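Long-range contact in putative lipoprotein YcdA (Bacillus subtilis subsp. subtilis str. 168, PDB 4R4G), which is of unknown function but is probably a membrane-anchored lipoprotein, with an Ig-like N-terminal domain and a mixed helix-and-strand C-terminal domain: residues Ala289-Lys298 with Arg315-Lys325. Numbering follows the deposited sequence.
Sequences ASSEKTVEVK and RAAELVEAFIK
In the C-terminal DUF5105 domain, a family of the NTF2 clan, strand 293-298 is covered by helix 315-321. Val-295 packs on Leu-319 and on Ala-322 of the following turn; Val-297 packs on Leu-319. The axes of the two segments run roughly antiparallel, at 146°. Val-295 uses both methyls: CG2 meets CB of Ala-322 at 4.0 Å, while CG1, anti to the backbone N (chi1 178°), lies 3.9 Å from O of Arg-315. Val-297 CG2 packs 3.9 Å from CB of Leu-319, the two side chains crossing at about a right angle. Arg-315 runs alongside the strand, its CD 3.4 Å from O of Glu-296. The bend at chi3 (-105°) brings its guanidinium obliquely against CB of Lys-298. Asp-313 forms a salt bridge with NH1 of Arg-315. At the far end, Lys-325 extends past CB of Ala-289, and its NZ donates a hydrogen bond of 2.8 Å to OG of Ser-291. A leucine in its place would probably leave the Ser-291 hydroxyl without this donor and loosen the tie between the loop and the C-terminal strand. Strand 233-244 pairs with both strand 293-301 and strand 324-325. Leu-150 of helix 145-157 touches Val-297 and Leu-319.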
loop_
_atom_site.group_PDB
_atom_site.type_symbol
_atom_site.label_atom_id
_atom_site.label_comp_id
_atom_site.label_asym_id
_atom_site.label_seq_id
_atom_site.Cartn_x
_atom_site.Cartn_y
_atom_site.Cartn_z
ATOM N N ALA A 289 18.157 14.803 -1.297
ATOM C CA ALA A 289 19.300 14.075 -0.782
ATOM C C ALA A 289 19.624 12.922 -1.725
ATOM O O ALA A 289 18.758 12.506 -2.506
ATOM C CB ALA A 289 18.999 13.564 0.615
ATOM N N SER A 290 20.877 12.435 -1.686
ATOM C CA SER A 290 21.356 11.304 -2.504
ATOM C C SER A 290 20.546 10.023 -2.197
ATOM O O SER A 290 19.999 9.385 -3.109
ATOM C CB SER A 290 22.843 11.067 -2.244
ATOM O OG SER A 290 23.200 11.394 -0.908
ATOM N N SER A 291 20.419 9.723 -0.883
ATOM C CA SER A 291 19.732 8.584 -0.270
ATOM C C SER A 291 18.200 8.615 -0.402
ATOM O O SER A 291 17.601 9.609 -0.814
ATOM C CB SER A 291 20.086 8.515 1.215
ATOM O OG SER A 291 19.758 9.716 1.898
ATOM N N GLU A 292 17.598 7.479 -0.050
ATOM C CA GLU A 292 16.173 7.194 0.014
ATOM C C GLU A 292 15.897 6.456 1.307
ATOM O O GLU A 292 16.786 5.781 1.826
ATOM C CB GLU A 292 15.718 6.340 -1.179
ATOM C CG GLU A 292 15.416 7.111 -2.451
ATOM C CD GLU A 292 14.731 6.319 -3.556
ATOM O OE1 GLU A 292 15.042 5.114 -3.725
ATOM O OE2 GLU A 292 13.882 6.915 -4.260
ATOM N N LYS A 293 14.687 6.577 1.832
ATOM C CA LYS A 293 14.278 5.856 3.029
ATOM C C LYS A 293 12.968 5.187 2.709
ATOM O O LYS A 293 12.098 5.785 2.072
ATOM C CB LYS A 293 14.182 6.783 4.255
ATOM C CG LYS A 293 14.236 6.052 5.606
ATOM C CD LYS A 293 14.617 7.002 6.743
ATOM C CE LYS A 293 14.862 6.318 8.068
ATOM N NZ LYS A 293 15.609 7.203 9.010
ATOM N N THR A 294 12.853 3.925 3.071
ATOM C CA THR A 294 11.631 3.186 2.811
ATOM C C THR A 294 10.898 3.018 4.136
ATOM O O THR A 294 11.497 2.589 5.122
ATOM C CB THR A 294 11.943 1.886 2.097
ATOM O OG1 THR A 294 12.827 2.170 1.006
ATOM C CG2 THR A 294 10.704 1.226 1.566
ATOM N N VAL A 295 9.637 3.433 4.186
ATOM C CA VAL A 295 8.846 3.369 5.415
ATOM C C VAL A 295 7.631 2.539 5.133
ATOM O O VAL A 295 6.992 2.736 4.105
ATOM C CB VAL A 295 8.465 4.783 5.957
ATOM C CG1 VAL A 295 7.591 4.691 7.206
ATOM C CG2 VAL A 295 9.701 5.608 6.256
ATOM N N GLU A 296 7.305 1.611 6.025
ATOM C CA GLU A 296 6.095 0.815 5.866
ATOM C C GLU A 296 5.012 1.510 6.642
ATOM O O GLU A 296 5.245 1.957 7.767
ATOM C CB GLU A 296 6.286 -0.642 6.307
ATOM C CG GLU A 296 6.994 -1.489 5.265
ATOM C CD GLU A 296 7.035 -2.980 5.533
ATOM O OE1 GLU A 296 7.363 -3.374 6.678
ATOM O OE2 GLU A 296 6.799 -3.755 4.575
ATOM N N VAL A 297 3.868 1.696 6.003
ATOM C CA VAL A 297 2.741 2.432 6.560
ATOM C C VAL A 297 1.495 1.575 6.405
ATOM O O VAL A 297 1.252 1.030 5.327
ATOM C CB VAL A 297 2.628 3.817 5.838
ATOM C CG1 VAL A 297 1.223 4.401 5.905
ATOM C CG2 VAL A 297 3.648 4.807 6.382
ATOM N N LYS A 298 0.710 1.458 7.473
ATOM C CA LYS A 298 -0.523 0.690 7.466
ATOM C C LYS A 298 -1.713 1.599 7.156
ATOM O O LYS A 298 -1.902 2.643 7.795
ATOM C CB LYS A 298 -0.708 -0.038 8.815
ATOM C CG LYS A 298 -1.846 -1.063 8.873
ATOM C CD LYS A 298 -1.947 -1.765 10.244
ATOM C CE LYS A 298 -2.557 -0.909 11.339
ATOM N NZ LYS A 298 -2.873 -1.698 12.555
ATOM N N ARG A 315 4.067 5.045 12.736
ATOM C CA ARG A 315 4.503 4.805 11.360
ATOM C C ARG A 315 4.164 6.021 10.447
ATOM O O ARG A 315 4.936 6.306 9.520
ATOM C CB ARG A 315 3.923 3.473 10.821
ATOM C CG ARG A 315 4.627 2.230 11.401
ATOM C CD ARG A 315 4.146 0.918 10.793
ATOM N NE ARG A 315 3.261 0.166 11.691
ATOM C CZ ARG A 315 1.941 0.312 11.734
ATOM N NH1 ARG A 315 1.337 1.187 10.940
ATOM N NH2 ARG A 315 1.215 -0.406 12.579
ATOM N N ALA A 316 3.049 6.750 10.740
ATOM C CA ALA A 316 2.658 7.981 10.036
ATOM C C ALA A 316 3.673 9.088 10.333
ATOM O O ALA A 316 4.082 9.807 9.424
ATOM C CB ALA A 316 1.264 8.424 10.447
ATOM N N ALA A 317 4.130 9.173 11.591
ATOM C CA ALA A 317 5.131 10.148 12.012
ATOM C C ALA A 317 6.436 9.905 11.291
ATOM O O ALA A 317 7.032 10.844 10.778
ATOM C CB ALA A 317 5.343 10.067 13.512
ATOM N N GLU A 318 6.852 8.633 11.217
ATOM C CA GLU A 318 8.062 8.158 10.553
ATOM C C GLU A 318 8.038 8.483 9.084
ATOM O O GLU A 318 9.092 8.726 8.507
ATOM C CB GLU A 318 8.169 6.652 10.722
ATOM C CG GLU A 318 9.443 6.203 11.407
ATOM C CD GLU A 318 9.327 4.817 12.004
ATOM O OE1 GLU A 318 9.024 3.865 11.247
ATOM O OE2 GLU A 318 9.508 4.694 13.239
ATOM N N LEU A 319 6.843 8.457 8.470
ATOM C CA LEU A 319 6.668 8.777 7.063
ATOM C C LEU A 319 6.942 10.281 6.869
ATOM O O LEU A 319 7.766 10.658 6.021
ATOM C CB LEU A 319 5.256 8.377 6.609
ATOM C CG LEU A 319 4.776 8.890 5.243
ATOM C CD1 LEU A 319 5.532 8.217 4.082
ATOM C CD2 LEU A 319 3.258 8.745 5.117
ATOM N N VAL A 320 6.311 11.121 7.713
ATOM C CA VAL A 320 6.470 12.576 7.694
ATOM C C VAL A 320 7.946 12.940 7.945
ATOM O O VAL A 320 8.491 13.734 7.184
ATOM C CB VAL A 320 5.510 13.243 8.709
ATOM C CG1 VAL A 320 5.706 14.749 8.757
ATOM C CG2 VAL A 320 4.058 12.913 8.380
ATOM N N GLU A 321 8.605 12.304 8.941
ATOM C CA GLU A 321 10.016 12.553 9.290
ATOM C C GLU A 321 10.971 12.172 8.168
ATOM O O GLU A 321 12.076 12.706 8.104
ATOM C CB GLU A 321 10.421 11.779 10.561
ATOM C CG GLU A 321 9.924 12.383 11.866
ATOM C CD GLU A 321 10.054 11.520 13.114
ATOM O OE1 GLU A 321 10.281 10.292 12.987
ATOM O OE2 GLU A 321 9.889 12.073 14.227
ATOM N N ALA A 322 10.567 11.224 7.308
ATOM C CA ALA A 322 11.385 10.710 6.202
ATOM C C ALA A 322 11.561 11.710 5.050
ATOM O O ALA A 322 12.392 11.461 4.171
ATOM C CB ALA A 322 10.772 9.424 5.661
ATOM N N PHE A 323 10.782 12.813 5.038
ATOM C CA PHE A 323 10.798 13.792 3.952
ATOM C C PHE A 323 11.902 14.834 4.064
ATOM O O PHE A 323 12.195 15.498 3.071
ATOM C CB PHE A 323 9.431 14.461 3.834
ATOM C CG PHE A 323 8.470 13.609 3.034
ATOM C CD1 PHE A 323 7.710 12.623 3.652
ATOM C CD2 PHE A 323 8.379 13.745 1.650
ATOM C CE1 PHE A 323 6.867 11.802 2.906
ATOM C CE2 PHE A 323 7.527 12.929 0.912
ATOM C CZ PHE A 323 6.759 11.982 1.550
ATOM N N ILE A 324 12.533 14.965 5.239
ATOM C CA ILE A 324 13.606 15.923 5.471
ATOM C C ILE A 324 14.776 15.222 6.147
ATOM O O ILE A 324 14.642 14.703 7.256
ATOM C CB ILE A 324 13.133 17.165 6.287
ATOM C CG1 ILE A 324 12.063 17.981 5.523
ATOM C CG2 ILE A 324 14.332 18.059 6.691
ATOM C CD1 ILE A 324 11.296 19.011 6.368
ATOM N N LYS A 325 15.923 15.225 5.453
ATOM C CA LYS A 325 17.209 14.690 5.906
ATOM C C LYS A 325 17.999 15.838 6.496
ATOM O O LYS A 325 18.024 16.916 5.911
ATOM C CB LYS A 325 17.975 14.028 4.732
ATOM C CG LYS A 325 19.309 13.363 5.116
ATOM C CD LYS A 325 19.809 12.419 4.020
ATOM C CE LYS A 325 21.269 12.048 4.140
ATOM N NZ LYS A 325 21.769 11.379 2.903
#